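Local coordinates for protein Sex comb on midleg CG9495-PA (Drosophila melanogaster, PDB 1PK1) that probably acts in Polycomb-type gene silencing, associating with partner proteins through its all-helical SAM domain, at residues I15-E20 with K48-L53; G37-K42 with M62-G67. The protein carries 2 engineered substitutions. All coordinates share one frame; numbering follows the deposited sequence.

Interaction 1. Residues I15-E20 with K48-L53; sequences IDWTIE and KALLRL. Engineered in segment 48-53: Arg52 (natural residue Leu).
Ile15 and Leu51 meet where the N-terminal arm of the SAM domain, a small helical bundle, lies beside helix 47-51. The meeting is lopsided. Leu51 presents one methyl, CD1, to the root of Ile15 and not to its branches. CD1 comes to 4.0 Å from Ile15 CA and 4.1 Å from Ile15 CB. The outer part of Ile15 runs past it: CG1 is anti to the backbone N (chi1 -173°), and this extended chain carries Ile15 CD1 further from Leu51.

The second apolar meeting lies on the inner side of the arm. Trp17 points its CB toward the helix, and the six-membered part of the indole reaches Leu50. Trp17 CZ3 is 4.3 Å from Leu50 CD2, and the methyl approaches the ring obliquely. Val22 of helix 19-29 touches both side chains. The ring of Tyr25 also meets the indole, with the planes at about 50°. Trp17 NE1 is bound by Ser12 O, which helps fix the rotation of the indole. The arm then enters helix 19-29 through a capping box: the Thr18 side chain caps a backbone N just inside the helix, and Glu21 OE1 binds back to Thr18 N.

A water links the backbones beside these apolar meetings. Ile15 O and Lys48 N are 3.7 Å apart and are bridged, not bonded directly. The Lys48 side chain starts alongside Ile15, then leads away. The water lies 2.8 Å from Ile15 O and 2.7 Å from Trp17 O, though more acceptors compete for its protons than it can serve. From the helix side it accepts the N-H of Lys48, with 3.2 Å between Lys48 N and the water oxygen.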
loop_
_atom_site.group_PDB
_atom_site.type_symbol
_atom_site.label_atom_id
_atom_site.label_comp_id
_atom_site.label_asym_id
_atom_site.label_seq_id
_atom_site.Cartn_x
_atom_site.Cartn_y
_atom_site.Cartn_z
ATOM N N ILE B 15 20.989 -5.039 2.065
ATOM C CA ILE B 15 21.281 -5.387 3.454
ATOM C C ILE B 15 22.272 -4.452 4.155
ATOM O O ILE B 15 22.267 -4.348 5.382
ATOM C CB ILE B 15 21.809 -6.837 3.573
ATOM C CG1 ILE B 15 21.942 -7.217 5.053
ATOM C CG2 ILE B 15 23.151 -6.966 2.859
ATOM C CD1 ILE B 15 22.453 -8.622 5.302
ATOM N N ASP B 16 23.110 -3.768 3.383
ATOM C CA ASP B 16 24.102 -2.859 3.953
ATOM C C ASP B 16 23.705 -1.392 3.831
ATOM O O ASP B 16 24.519 -0.496 4.069
ATOM C CB ASP B 16 25.458 -3.072 3.274
ATOM C CG ASP B 16 25.958 -4.495 3.407
ATOM O OD1 ASP B 16 26.044 -4.991 4.550
ATOM O OD2 ASP B 16 26.271 -5.116 2.369
ATOM N N TRP B 17 22.454 -1.142 3.465
ATOM C CA TRP B 17 21.976 0.223 3.308
ATOM C C TRP B 17 21.797 0.964 4.621
ATOM O O TRP B 17 21.433 0.376 5.633
ATOM C CB TRP B 17 20.643 0.238 2.563
ATOM C CG TRP B 17 20.748 -0.095 1.109
ATOM C CD1 TRP B 17 21.890 -0.282 0.387
ATOM C CD2 TRP B 17 19.661 -0.237 0.190
ATOM N NE1 TRP B 17 21.582 -0.530 -0.930
ATOM C CE2 TRP B 17 20.219 -0.508 -1.078
ATOM C CE3 TRP B 17 18.267 -0.158 0.315
ATOM C CZ2 TRP B 17 19.432 -0.703 -2.216
ATOM C CZ3 TRP B 17 17.483 -0.351 -0.816
ATOM C CH2 TRP B 17 18.070 -0.620 -2.068
ATOM N N THR B 18 22.058 2.266 4.585
ATOM C CA THR B 18 21.890 3.120 5.752
ATOM C C THR B 18 20.433 3.558 5.715
ATOM O O THR B 18 19.735 3.294 4.736
ATOM C CB THR B 18 22.750 4.385 5.653
ATOM O OG1 THR B 18 22.313 5.165 4.533
ATOM C CG2 THR B 18 24.225 4.019 5.478
ATOM N N ILE B 19 19.979 4.224 6.772
ATOM C CA ILE B 19 18.611 4.713 6.821
ATOM C C ILE B 19 18.342 5.654 5.641
ATOM O O ILE B 19 17.299 5.566 4.991
ATOM C CB ILE B 19 18.344 5.473 8.149
ATOM C CG1 ILE B 19 18.397 4.492 9.327
ATOM C CG2 ILE B 19 17.002 6.196 8.076
ATOM C CD1 ILE B 19 18.389 5.162 10.700
ATOM N N GLU B 20 19.280 6.552 5.350
ATOM C CA GLU B 20 19.074 7.476 4.239
ATOM C C GLU B 20 19.029 6.762 2.886
ATOM O O GLU B 20 18.280 7.164 1.995
ATOM C CB GLU B 20 20.152 8.562 4.228
ATOM C CG GLU B 20 20.025 9.571 5.369
ATOM C CD GLU B 20 18.610 10.126 5.512
ATOM O OE1 GLU B 20 17.969 10.429 4.483
ATOM O OE2 GLU B 20 18.143 10.270 6.661
ATOM N N LYS B 48 18.976 -3.543 6.935
ATOM C CA LYS B 48 18.566 -4.751 7.645
ATOM C C LYS B 48 17.117 -4.675 8.110
ATOM O O LYS B 48 16.380 -5.653 8.019
ATOM C CB LYS B 48 19.463 -5.006 8.858
ATOM C CG LYS B 48 19.137 -6.315 9.560
ATOM C CD LYS B 48 19.931 -6.502 10.839
ATOM C CE LYS B 48 19.745 -7.914 11.380
ATOM N NZ LYS B 48 18.304 -8.275 11.519
ATOM N N ALA B 49 16.714 -3.512 8.616
ATOM C CA ALA B 49 15.350 -3.323 9.092
ATOM C C ALA B 49 14.337 -3.364 7.943
ATOM O O ALA B 49 13.251 -3.926 8.082
ATOM C CB ALA B 49 15.242 -1.997 9.843
ATOM N N LEU B 50 14.699 -2.773 6.808
ATOM C CA LEU B 50 13.805 -2.751 5.647
ATOM C C LEU B 50 13.395 -4.160 5.223
ATOM O O LEU B 50 12.216 -4.456 5.025
ATOM C CB LEU B 50 14.493 -2.061 4.472
ATOM C CG LEU B 50 13.642 -1.893 3.211
ATOM C CD1 LEU B 50 12.510 -0.895 3.486
ATOM C CD2 LEU B 50 14.518 -1.401 2.062
ATOM N N LEU B 51 14.385 -5.031 5.083
ATOM C CA LEU B 51 14.136 -6.400 4.660
ATOM C C LEU B 51 13.331 -7.188 5.687
ATOM O O LEU B 51 12.751 -8.228 5.371
ATOM C CB LEU B 51 15.470 -7.096 4.388
ATOM C CG LEU B 51 16.354 -6.393 3.353
ATOM C CD1 LEU B 51 17.699 -7.094 3.258
ATOM C CD2 LEU B 51 15.651 -6.380 2.002
ATOM N N ARG B 52 13.281 -6.669 6.910
ATOM C CA ARG B 52 12.575 -7.318 8.010
ATOM C C ARG B 52 11.153 -6.784 8.205
ATOM O O ARG B 52 10.422 -7.249 9.074
ATOM C CB ARG B 52 13.401 -7.139 9.290
ATOM C CG ARG B 52 12.879 -7.839 10.528
ATOM C CD ARG B 52 13.920 -7.753 11.639
ATOM N NE ARG B 52 13.445 -8.292 12.908
ATOM C CZ ARG B 52 14.195 -8.388 14.002
ATOM N NH1 ARG B 52 15.459 -7.981 13.978
ATOM N NH2 ARG B 52 13.684 -8.885 15.119
ATOM N N LEU B 53 10.758 -5.817 7.384
ATOM C CA LEU B 53 9.423 -5.230 7.487
ATOM C C LEU B 53 8.324 -6.071 6.847
ATOM O O LEU B 53 8.585 -6.915 5.985
ATOM C CB LEU B 53 9.387 -3.850 6.816
ATOM C CG LEU B 53 9.959 -2.595 7.471
ATOM C CD1 LEU B 53 9.842 -1.439 6.482
ATOM C CD2 LEU B 53 9.200 -2.267 8.745
HETATM O O HOH W 1 21.802 -1.974 6.815
#

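Interaction 2. Residues G37-K42 with M62-G67; sequences GDLFRK and MGLKLG
Leu39 of helix 37-42 packs against Met62 and Leu64 in the core of the SAM helical bundle, at the turn that leads into helix 66-79. With chi1 near trans (-171°), Leu39 sends its branched end out to that turn, which passes through Gly63 at positive phi. Leu39 CD2 lies 3.2 Å from Met62 O, a close fit against the carbonyl, and 3.6 Å from Leu64 CD2. The Leu39 and Leu64 side chains point in opposing directions and overlap at these CD2 methyls.

Phe40 follows. Its CB bond does not aim at the turn, but the ring reaches it, with Phe40 CE1 3.9 Å from Met62 CE. Ile72 touches both Phe40 and Leu64. Met62 crosses the Phe40 side chain at about a right angle. Its sulfur stays further off above the ring, a Met-aromatic contact at longer range. Met62 CE also touches Leu39 CG at 3.9 Å, so one methyl serves two neighbours. The bend at chi3 (70°) brings this methyl over one ring face, a CH-pi contact in which Met62 CE is 4.3 Å from the Phe40 ring centroid.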
loop_
_atom_site.group_PDB
_atom_site.type_symbol
_atom_site.label_atom_id
_atom_site.label_comp_id
_atom_site.label_asym_id
_atom_site.label_seq_id
_atom_site.Cartn_x
_atom_site.Cartn_y
_atom_site.Cartn_z
ATOM N N GLY B 37 8.863 9.616 4.766
ATOM C CA GLY B 37 10.301 9.576 4.989
ATOM C C GLY B 37 10.744 9.729 6.433
ATOM O O GLY B 37 11.589 8.967 6.918
ATOM N N ASP B 38 10.186 10.715 7.130
ATOM C CA ASP B 38 10.555 10.958 8.519
ATOM C C ASP B 38 10.153 9.806 9.435
ATOM O O ASP B 38 10.773 9.592 10.476
ATOM C CB ASP B 38 9.931 12.263 9.021
ATOM C CG ASP B 38 10.552 13.488 8.376
ATOM O OD1 ASP B 38 11.674 13.377 7.839
ATOM O OD2 ASP B 38 9.924 14.566 8.422
ATOM N N LEU B 39 9.124 9.064 9.045
ATOM C CA LEU B 39 8.679 7.925 9.842
ATOM C C LEU B 39 9.773 6.862 9.764
ATOM O O LEU B 39 10.078 6.186 10.750
ATOM C CB LEU B 39 7.353 7.393 9.291
ATOM C CG LEU B 39 6.567 6.327 10.054
ATOM C CD1 LEU B 39 6.385 6.720 11.522
ATOM C CD2 LEU B 39 5.212 6.160 9.371
ATOM N N PHE B 40 10.370 6.719 8.584
ATOM C CA PHE B 40 11.448 5.759 8.405
ATOM C C PHE B 40 12.657 6.178 9.232
ATOM O O PHE B 40 13.369 5.334 9.777
ATOM C CB PHE B 40 11.820 5.635 6.926
ATOM C CG PHE B 40 10.968 4.652 6.181
ATOM C CD1 PHE B 40 9.592 4.834 6.096
ATOM C CD2 PHE B 40 11.534 3.510 5.620
ATOM C CE1 PHE B 40 8.783 3.890 5.467
ATOM C CE2 PHE B 40 10.739 2.557 4.989
ATOM C CZ PHE B 40 9.361 2.745 4.913
ATOM N N ARG B 41 12.880 7.484 9.342
ATOM C CA ARG B 41 13.989 7.985 10.148
ATOM C C ARG B 41 13.690 7.714 11.623
ATOM O O ARG B 41 14.554 7.237 12.364
ATOM C CB ARG B 41 14.182 9.489 9.918
ATOM C CG ARG B 41 14.522 9.827 8.479
ATOM C CD ARG B 41 14.965 11.275 8.300
ATOM N NE ARG B 41 15.425 11.521 6.932
ATOM C CZ ARG B 41 14.623 11.696 5.886
ATOM N NH1 ARG B 41 13.306 11.666 6.034
ATOM N NH2 ARG B 41 15.141 11.884 4.682
ATOM N N LYS B 42 12.456 8.007 12.028
ATOM C CA LYS B 42 11.998 7.806 13.404
ATOM C C LYS B 42 12.166 6.347 13.837
ATOM O O LYS B 42 12.626 6.067 14.947
ATOM C CB LYS B 42 10.522 8.212 13.513
ATOM C CG LYS B 42 9.866 7.978 14.873
ATOM C CD LYS B 42 10.305 8.989 15.914
ATOM C CE LYS B 42 9.431 8.889 17.160
ATOM N NZ LYS B 42 9.908 9.786 18.243
ATOM N N MET B 62 4.326 1.313 13.018
ATOM C CA MET B 62 4.707 2.584 12.406
ATOM C C MET B 62 3.497 3.474 12.130
ATOM O O MET B 62 3.647 4.627 11.736
ATOM C CB MET B 62 5.477 2.336 11.108
ATOM C CG MET B 62 6.806 1.632 11.317
ATOM S SD MET B 62 7.675 1.242 9.783
ATOM C CE MET B 62 8.162 2.893 9.227
ATOM N N GLY B 63 2.303 2.928 12.323
ATOM C CA GLY B 63 1.092 3.700 12.105
ATOM C C GLY B 63 0.759 3.986 10.653
ATOM O O GLY B 63 -0.030 4.885 10.355
ATOM N N LEU B 64 1.361 3.232 9.741
ATOM C CA LEU B 64 1.095 3.413 8.317
ATOM C C LEU B 64 -0.250 2.784 7.970
ATOM O O LEU B 64 -0.633 1.772 8.554
ATOM C CB LEU B 64 2.196 2.745 7.490
ATOM C CG LEU B 64 3.555 3.451 7.483
ATOM C CD1 LEU B 64 4.641 2.507 7.012
ATOM C CD2 LEU B 64 3.462 4.676 6.581
ATOM N N LYS B 65 -0.969 3.393 7.033
ATOM C CA LYS B 65 -2.246 2.848 6.586
ATOM C C LYS B 65 -1.941 1.732 5.582
ATOM O O LYS B 65 -0.808 1.620 5.100
ATOM C CB LYS B 65 -3.101 3.941 5.936
ATOM C CG LYS B 65 -3.459 5.075 6.891
ATOM C CD LYS B 65 -4.086 4.542 8.166
ATOM C CE LYS B 65 -4.483 5.677 9.104
ATOM N NZ LYS B 65 -5.020 5.165 10.384
ATOM N N LEU B 66 -2.942 0.914 5.266
ATOM C CA LEU B 66 -2.739 -0.213 4.359
ATOM C C LEU B 66 -2.193 0.150 2.978
ATOM O O LEU B 66 -1.310 -0.537 2.465
ATOM C CB LEU B 66 -4.044 -1.004 4.207
ATOM C CG LEU B 66 -3.999 -2.324 3.422
ATOM C CD1 LEU B 66 -2.968 -3.262 4.008
ATOM C CD2 LEU B 66 -5.384 -2.969 3.456
ATOM N N GLY B 67 -2.726 1.215 2.380
ATOM C CA GLY B 67 -2.275 1.631 1.058
ATOM C C GLY B 67 -0.771 1.789 1.018
ATOM O O GLY B 67 -0.072 1.117 0.250
#

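The two contacts belong to one SAM domain, with centres about 14 Å apart and on opposite sides of the chain's centre. Their segments alternate along the chain. A salt bridge joins them: Glu20 OE2 lies 3.0 Å from Arg41 NE. Ile19 CG2 packs 4.1 Å from Arg41 CA, so helix 19-29 is held against helix 37-42. Leu53 CD2 reaches Met62 SD at 4.0 Å, joining the other two segments. Of the four segments, 62-67 adjoins another protein's chain, through Lys65, Leu66 and Gly67 and not through the residues that pack on Leu39 and Phe40. Leu66 N bonds to a polar side chain of that chain, consistent with a binding surface at the start of helix 66-79.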